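Local coordinates for 4-hydroxy-tetrahydrodipicolinate synthase (Thermotoga maritima, PDB 1O5K), which catalyses the condensation of pyruvate with aspartate-beta-semialdehyde to 4-hydroxy-tetrahydrodipicolinate, a step of lysine biosynthesis, at residues A[20-25]-A[265-270]; A[40-45]-A[224-229]. All blocks are in the same frame, centred on the assembly; numbering follows the deposited sequence.

Contact 1 (A[20-25]-A[265-270]); sequences AIVTPF and IPVKAA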
loop_
_atom_site.group_PDB
_atom_site.type_symbol
_atom_site.label_atom_id
_atom_site.label_comp_id
_atom_site.label_asym_id
_atom_site.label_seq_id
_atom_site.Cartn_x
_atom_site.Cartn_y
_atom_site.Cartn_z
ATOM N N ALA A 20 -17.006 -3.530 -22.789
ATOM C CA ALA A 20 -16.269 -4.781 -22.574
ATOM C C ALA A 20 -17.360 -5.792 -22.250
ATOM O O ALA A 20 -17.795 -5.944 -21.116
ATOM C CB ALA A 20 -15.292 -4.636 -21.446
ATOM N N ILE A 21 -17.818 -6.467 -23.279
ATOM C CA ILE A 21 -19.089 -7.215 -23.200
ATOM C C ILE A 21 -18.834 -8.579 -22.553
ATOM O O ILE A 21 -17.766 -9.173 -22.736
ATOM C CB ILE A 21 -19.744 -7.309 -24.583
ATOM C CG1 ILE A 21 -21.206 -7.766 -24.439
ATOM C CG2 ILE A 21 -18.935 -8.218 -25.544
ATOM C CD1 ILE A 21 -22.055 -7.585 -25.667
ATOM N N VAL A 22 -19.765 -8.992 -21.690
ATOM C CA VAL A 22 -19.744 -10.338 -21.105
ATOM C C VAL A 22 -19.937 -11.442 -22.165
ATOM O O VAL A 22 -20.398 -11.201 -23.267
ATOM C CB VAL A 22 -20.810 -10.539 -20.000
ATOM C CG1 VAL A 22 -20.691 -9.522 -18.855
ATOM C CG2 VAL A 22 -22.204 -10.499 -20.603
ATOM N N THR A 23 -19.476 -12.642 -21.804
ATOM C CA THR A 23 -19.667 -13.846 -22.554
ATOM C C THR A 23 -20.745 -14.667 -21.819
ATOM O O THR A 23 -20.445 -15.317 -20.840
ATOM C CB THR A 23 -18.329 -14.623 -22.654
ATOM O OG1 THR A 23 -17.337 -13.810 -23.318
ATOM C CG2 THR A 23 -18.514 -15.833 -23.541
ATOM N N PRO A 24 -22.004 -14.638 -22.274
ATOM C CA PRO A 24 -23.014 -15.435 -21.607
ATOM C C PRO A 24 -22.844 -16.922 -21.815
ATOM O O PRO A 24 -22.411 -17.367 -22.886
ATOM C CB PRO A 24 -24.327 -14.960 -22.246
ATOM C CG PRO A 24 -23.966 -13.696 -22.969
ATOM C CD PRO A 24 -22.566 -13.850 -23.371
ATOM N N PHE A 25 -23.175 -17.674 -20.771
ATOM C CA PHE A 25 -23.182 -19.101 -20.786
ATOM C C PHE A 25 -24.521 -19.610 -20.360
ATOM O O PHE A 25 -25.227 -18.968 -19.564
ATOM C CB PHE A 25 -22.150 -19.698 -19.809
ATOM C CG PHE A 25 -20.717 -19.203 -20.026
ATOM C CD1 PHE A 25 -20.027 -18.522 -19.017
ATOM C CD2 PHE A 25 -20.062 -19.422 -21.232
ATOM C CE1 PHE A 25 -18.732 -18.081 -19.208
ATOM C CE2 PHE A 25 -18.782 -18.956 -21.422
ATOM C CZ PHE A 25 -18.106 -18.310 -20.441
ATOM N N ILE A 265 -18.338 -11.027 -11.968
ATOM C CA ILE A 265 -19.316 -11.650 -11.124
ATOM C C ILE A 265 -20.541 -10.750 -10.910
ATOM O O ILE A 265 -21.687 -11.206 -11.174
ATOM C CB ILE A 265 -18.706 -12.171 -9.816
ATOM C CG1 ILE A 265 -17.816 -13.367 -10.116
ATOM C CG2 ILE A 265 -19.754 -12.564 -8.855
ATOM C CD1 ILE A 265 -16.931 -13.729 -8.965
ATOM N N PRO A 266 -20.372 -9.505 -10.457
ATOM C CA PRO A 266 -21.558 -8.624 -10.278
ATOM C C PRO A 266 -22.305 -8.270 -11.553
ATOM O O PRO A 266 -23.542 -8.380 -11.590
ATOM C CB PRO A 266 -20.951 -7.358 -9.650
ATOM C CG PRO A 266 -19.695 -7.909 -8.943
ATOM C CD PRO A 266 -19.147 -8.785 -10.019
ATOM N N VAL A 267 -21.568 -7.948 -12.603
ATOM C CA VAL A 267 -22.257 -7.531 -13.864
ATOM C C VAL A 267 -23.116 -8.673 -14.469
ATOM O O VAL A 267 -24.256 -8.433 -14.950
ATOM C CB VAL A 267 -21.279 -6.879 -14.862
ATOM C CG1 VAL A 267 -20.356 -7.891 -15.514
ATOM C CG2 VAL A 267 -22.056 -6.110 -15.937
ATOM N N LYS A 268 -22.660 -9.917 -14.351
ATOM C CA LYS A 268 -23.472 -11.040 -14.809
ATOM C C LYS A 268 -24.721 -11.181 -13.945
ATOM O O LYS A 268 -25.779 -11.425 -14.477
ATOM C CB LYS A 268 -22.685 -12.351 -14.905
ATOM C CG LYS A 268 -21.790 -12.418 -16.138
ATOM C CD LYS A 268 -21.185 -13.780 -16.361
ATOM C CE LYS A 268 -21.153 -14.122 -17.817
ATOM N NZ LYS A 268 -20.594 -15.437 -18.129
ATOM N N ALA A 269 -24.600 -10.994 -12.626
ATOM C CA ALA A 269 -25.798 -11.071 -11.743
ATOM C C ALA A 269 -26.806 -9.954 -12.094
ATOM O O ALA A 269 -27.995 -10.186 -12.153
ATOM C CB ALA A 269 -25.411 -11.063 -10.267
ATOM N N ALA A 270 -26.289 -8.768 -12.390
ATOM C CA ALA A 270 -27.069 -7.629 -12.851
ATOM C C ALA A 270 -27.800 -7.909 -14.188
ATOM O O ALA A 270 -29.013 -7.679 -14.316
ATOM C CB ALA A 270 -26.139 -6.377 -12.970
HETATM O O HOH W 1 -23.735 -16.190 -18.248
#

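Contact 2 (A[40-45]-A[224-229]); sequences RYQLEN and VAPKQM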
loop_
_atom_site.group_PDB
_atom_site.type_symbol
_atom_site.label_atom_id
_atom_site.label_comp_id
_atom_site.label_asym_id
_atom_site.label_seq_id
_atom_site.Cartn_x
_atom_site.Cartn_y
_atom_site.Cartn_z
ATOM N N ARG A 40 -27.442 -6.272 -29.363
ATOM C CA ARG A 40 -28.468 -5.368 -29.896
ATOM C C ARG A 40 -28.788 -4.201 -28.922
ATOM O O ARG A 40 -28.920 -3.044 -29.336
ATOM C CB ARG A 40 -29.721 -6.134 -30.297
ATOM C CG ARG A 40 -29.462 -7.068 -31.482
ATOM C CD ARG A 40 -30.717 -7.824 -31.999
ATOM N NE ARG A 40 -30.271 -8.775 -33.022
ATOM C CZ ARG A 40 -29.879 -8.434 -34.255
ATOM N NH1 ARG A 40 -29.922 -7.164 -34.663
ATOM N NH2 ARG A 40 -29.450 -9.367 -35.102
ATOM N N TYR A 41 -28.830 -4.497 -27.634
ATOM C CA TYR A 41 -28.967 -3.456 -26.589
ATOM C C TYR A 41 -27.858 -2.423 -26.604
ATOM O O TYR A 41 -28.116 -1.247 -26.406
ATOM C CB TYR A 41 -29.045 -4.179 -25.238
ATOM C CG TYR A 41 -29.246 -3.357 -23.974
ATOM C CD1 TYR A 41 -30.354 -2.531 -23.816
ATOM C CD2 TYR A 41 -28.385 -3.512 -22.884
ATOM C CE1 TYR A 41 -30.561 -1.842 -22.636
ATOM C CE2 TYR A 41 -28.596 -2.812 -21.688
ATOM C CZ TYR A 41 -29.679 -2.004 -21.555
ATOM O OH TYR A 41 -29.883 -1.341 -20.343
ATOM N N GLN A 42 -26.611 -2.864 -26.791
ATOM C CA GLN A 42 -25.494 -1.939 -26.912
ATOM C C GLN A 42 -25.661 -1.034 -28.151
ATOM O O GLN A 42 -25.492 0.190 -28.072
ATOM C CB GLN A 42 -24.186 -2.716 -26.998
ATOM C CG GLN A 42 -23.949 -3.560 -25.744
ATOM C CD GLN A 42 -23.853 -2.706 -24.484
ATOM O OE1 GLN A 42 -23.126 -1.716 -24.438
ATOM N NE2 GLN A 42 -24.588 -3.085 -23.473
ATOM N N LEU A 43 -25.947 -1.653 -29.282
ATOM C CA LEU A 43 -26.019 -0.971 -30.564
ATOM C C LEU A 43 -27.118 0.063 -30.536
ATOM O O LEU A 43 -26.938 1.184 -31.010
ATOM C CB LEU A 43 -26.294 -1.951 -31.695
ATOM C CG LEU A 43 -25.068 -2.777 -32.135
ATOM C CD1 LEU A 43 -25.513 -3.932 -33.022
ATOM C CD2 LEU A 43 -24.006 -1.902 -32.819
ATOM N N GLU A 44 -28.245 -0.317 -29.944
ATOM C CA GLU A 44 -29.424 0.541 -29.918
ATOM C C GLU A 44 -29.254 1.756 -29.003
ATOM O O GLU A 44 -29.974 2.738 -29.120
ATOM C CB GLU A 44 -30.657 -0.256 -29.481
ATOM N N ASN A 45 -28.341 1.662 -28.062
ATOM C CA ASN A 45 -28.069 2.728 -27.095
ATOM C C ASN A 45 -26.816 3.552 -27.357
ATOM O O ASN A 45 -26.346 4.278 -26.466
ATOM C CB ASN A 45 -28.100 2.127 -25.696
ATOM C CG ASN A 45 -29.502 1.853 -25.261
ATOM O OD1 ASN A 45 -30.277 2.806 -25.059
ATOM N ND2 ASN A 45 -29.891 0.565 -25.222
ATOM N N VAL A 224 -24.889 -2.809 -18.701
ATOM C CA VAL A 224 -26.221 -2.621 -18.161
ATOM C C VAL A 224 -26.786 -1.253 -18.402
ATOM O O VAL A 224 -28.000 -1.117 -18.571
ATOM C CB VAL A 224 -26.311 -2.964 -16.649
ATOM C CG1 VAL A 224 -25.936 -4.451 -16.420
ATOM C CG2 VAL A 224 -25.457 -2.071 -15.822
ATOM N N ALA A 225 -25.917 -0.239 -18.466
ATOM C CA ALA A 225 -26.360 1.134 -18.635
ATOM C C ALA A 225 -25.627 1.835 -19.781
ATOM O O ALA A 225 -24.936 2.836 -19.559
ATOM C CB ALA A 225 -26.092 1.862 -17.321
ATOM N N PRO A 226 -25.771 1.327 -21.004
ATOM C CA PRO A 226 -25.047 1.867 -22.138
ATOM C C PRO A 226 -25.391 3.316 -22.426
ATOM O O PRO A 226 -24.497 4.112 -22.675
ATOM C CB PRO A 226 -25.452 0.938 -23.297
ATOM C CG PRO A 226 -26.762 0.379 -22.871
ATOM C CD PRO A 226 -26.603 0.174 -21.392
ATOM N N LYS A 227 -26.667 3.669 -22.399
ATOM C CA LYS A 227 -27.048 5.044 -22.748
ATOM C C LYS A 227 -26.467 6.050 -21.791
ATOM O O LYS A 227 -26.034 7.124 -22.229
ATOM C CB LYS A 227 -28.566 5.177 -22.749
ATOM C CG LYS A 227 -29.137 6.572 -23.003
ATOM C CD LYS A 227 -30.661 6.401 -23.120
ATOM C CE LYS A 227 -31.440 7.579 -22.576
ATOM N NZ LYS A 227 -32.904 7.246 -22.533
ATOM N N GLN A 228 -26.429 5.696 -20.510
ATOM C CA GLN A 228 -25.910 6.594 -19.462
ATOM C C GLN A 228 -24.413 6.783 -19.585
ATOM O O GLN A 228 -23.900 7.927 -19.499
ATOM C CB GLN A 228 -26.312 6.072 -18.065
ATOM C CG GLN A 228 -27.802 6.114 -17.836
ATOM C CD GLN A 228 -28.639 5.093 -18.631
ATOM O OE1 GLN A 228 -28.222 3.947 -18.882
ATOM N NE2 GLN A 228 -29.848 5.519 -19.018
ATOM N N MET A 229 -23.666 5.697 -19.834
ATOM C CA MET A 229 -22.220 5.877 -20.082
ATOM C C MET A 229 -21.932 6.661 -21.353
ATOM O O MET A 229 -21.020 7.491 -21.404
ATOM C CB MET A 229 -21.512 4.521 -20.158
ATOM C CG MET A 229 -21.434 3.818 -18.860
ATOM S SD MET A 229 -20.462 4.754 -17.573
ATOM C CE MET A 229 -18.821 4.767 -18.122
#

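Contact 1 (A[20-25]-A[265-270])
K268 spans the gap between the helix that starts at I265 and the irregular segment 20-25, and it contributes the largest share of the surface buried here. CG lies anti to the carbonyl carbon, and the chain runs extended except for a bend at chi3 (141°), which brings CE and NZ down on the backbone of T23. The ammonium end is tightly held. It donates to T23 O over 2.7 Å (NZ to O), approaching from above the carbonyl plane, with a C=O...N angle of 145°. T23 O lies over the centre of one face of the F25 ring, and K268 NZ approaches that ring obliquely, 3.3 Å from F25 CD1. A salt bridge to E58 would offset the charge, and E280 O takes a further hydrogen bond from the same nitrogen. In the TIM-barrel fold, 20-25 leaves the C-terminal end of the first barrel strand, 16-20, on the side where the active site of this family lies, whereas 265-270 lies on a helix following the (βα)8 barrel. The dense apolar part is small. V22 and V267 meet tip to tip, CG1 to CG1 at 3.7 Å, while the V22 methyl slides past the aliphatic stem of K268, 4.1 Å from its CG. The V22 side chain lies about 4 Å from that of T56, predicted to bind pyruvate. Packing is looser at P24, whose CA stays 4.2 Å from K268 NZ, and at a water that accepts from F25 N at 3.0 Å and, only weakly, from K268 NZ.

Contact 2 (A[40-45]-A[224-229])
Y41, on the last turns of helix 32-44, reaches across to the start of helix 226-237. Its CG stands anti to the backbone N (chi1 -178°), which carries the ring from CB out over P226. CE2 is the first ring atom to make close contact, 3.6 Å from P226 CD, and CZ follows slightly farther from the same carbon. The proline lies under one face of the ring, its CG 4.1 Å from the ring centroid and 19° off the normal, a CH-pi contact displaced toward the rim. At the tip, OH donates to V224 O at 2.6 Å. That oxygen lies at the ring edge, in the ring plane, although the hydroxyl itself stands above the plane of the V224 carbonyl. Hydrogen bond and CH-pi contact together fix the rotation of the phenol, which also meets the ring of F276.

P226 is gripped from two further directions. N45 CB packs 3.6 Å from P226 CG, and the N45 amide is turned back on its own helix, ND2 donating to Y41 O at 2.8 Å and nearly in the carbonyl plane; OD1 then faces the CB of K227, whose ammonium leads away from the contact. From a third direction Q42, bent at chi2, lays its amide against P226 CB, with OE1 at 3.7 Å. The polar end of Q42 is held elsewhere: T19 OG1 bonds to OE1, and NE2 donates to S222 O. A225 occupies the N-cap position and P226 the first turn of the following helix, so the end of one helix docks on the beginning of another, joining the helices that follow the first and last strands of the TIM barrel, 16-20 and 216-219, which are neighbours in the sheet.

Contact 1 is wholly buried, whereas contact 2 is only partly so, with the K227 side chain exposed. Their centres lie 14 Å apart, and they meet directly where V224 CG1 packs against A270 CB at 4.0 Å and against V267 CG2. The two are also joined by helix 32-44, which supplies 40-45 to contact 2 and, through L38, covers V22 of contact 1. Chemistry follows place: in contact 1 a buried ammonium is met by backbone carbonyls and E58, and V22 lies near the predicted pyruvate site, while contact 2, on the outside of the barrel, relies on a proline-aromatic CH-pi contact and a neutral hydroxyl-to-carbonyl bond.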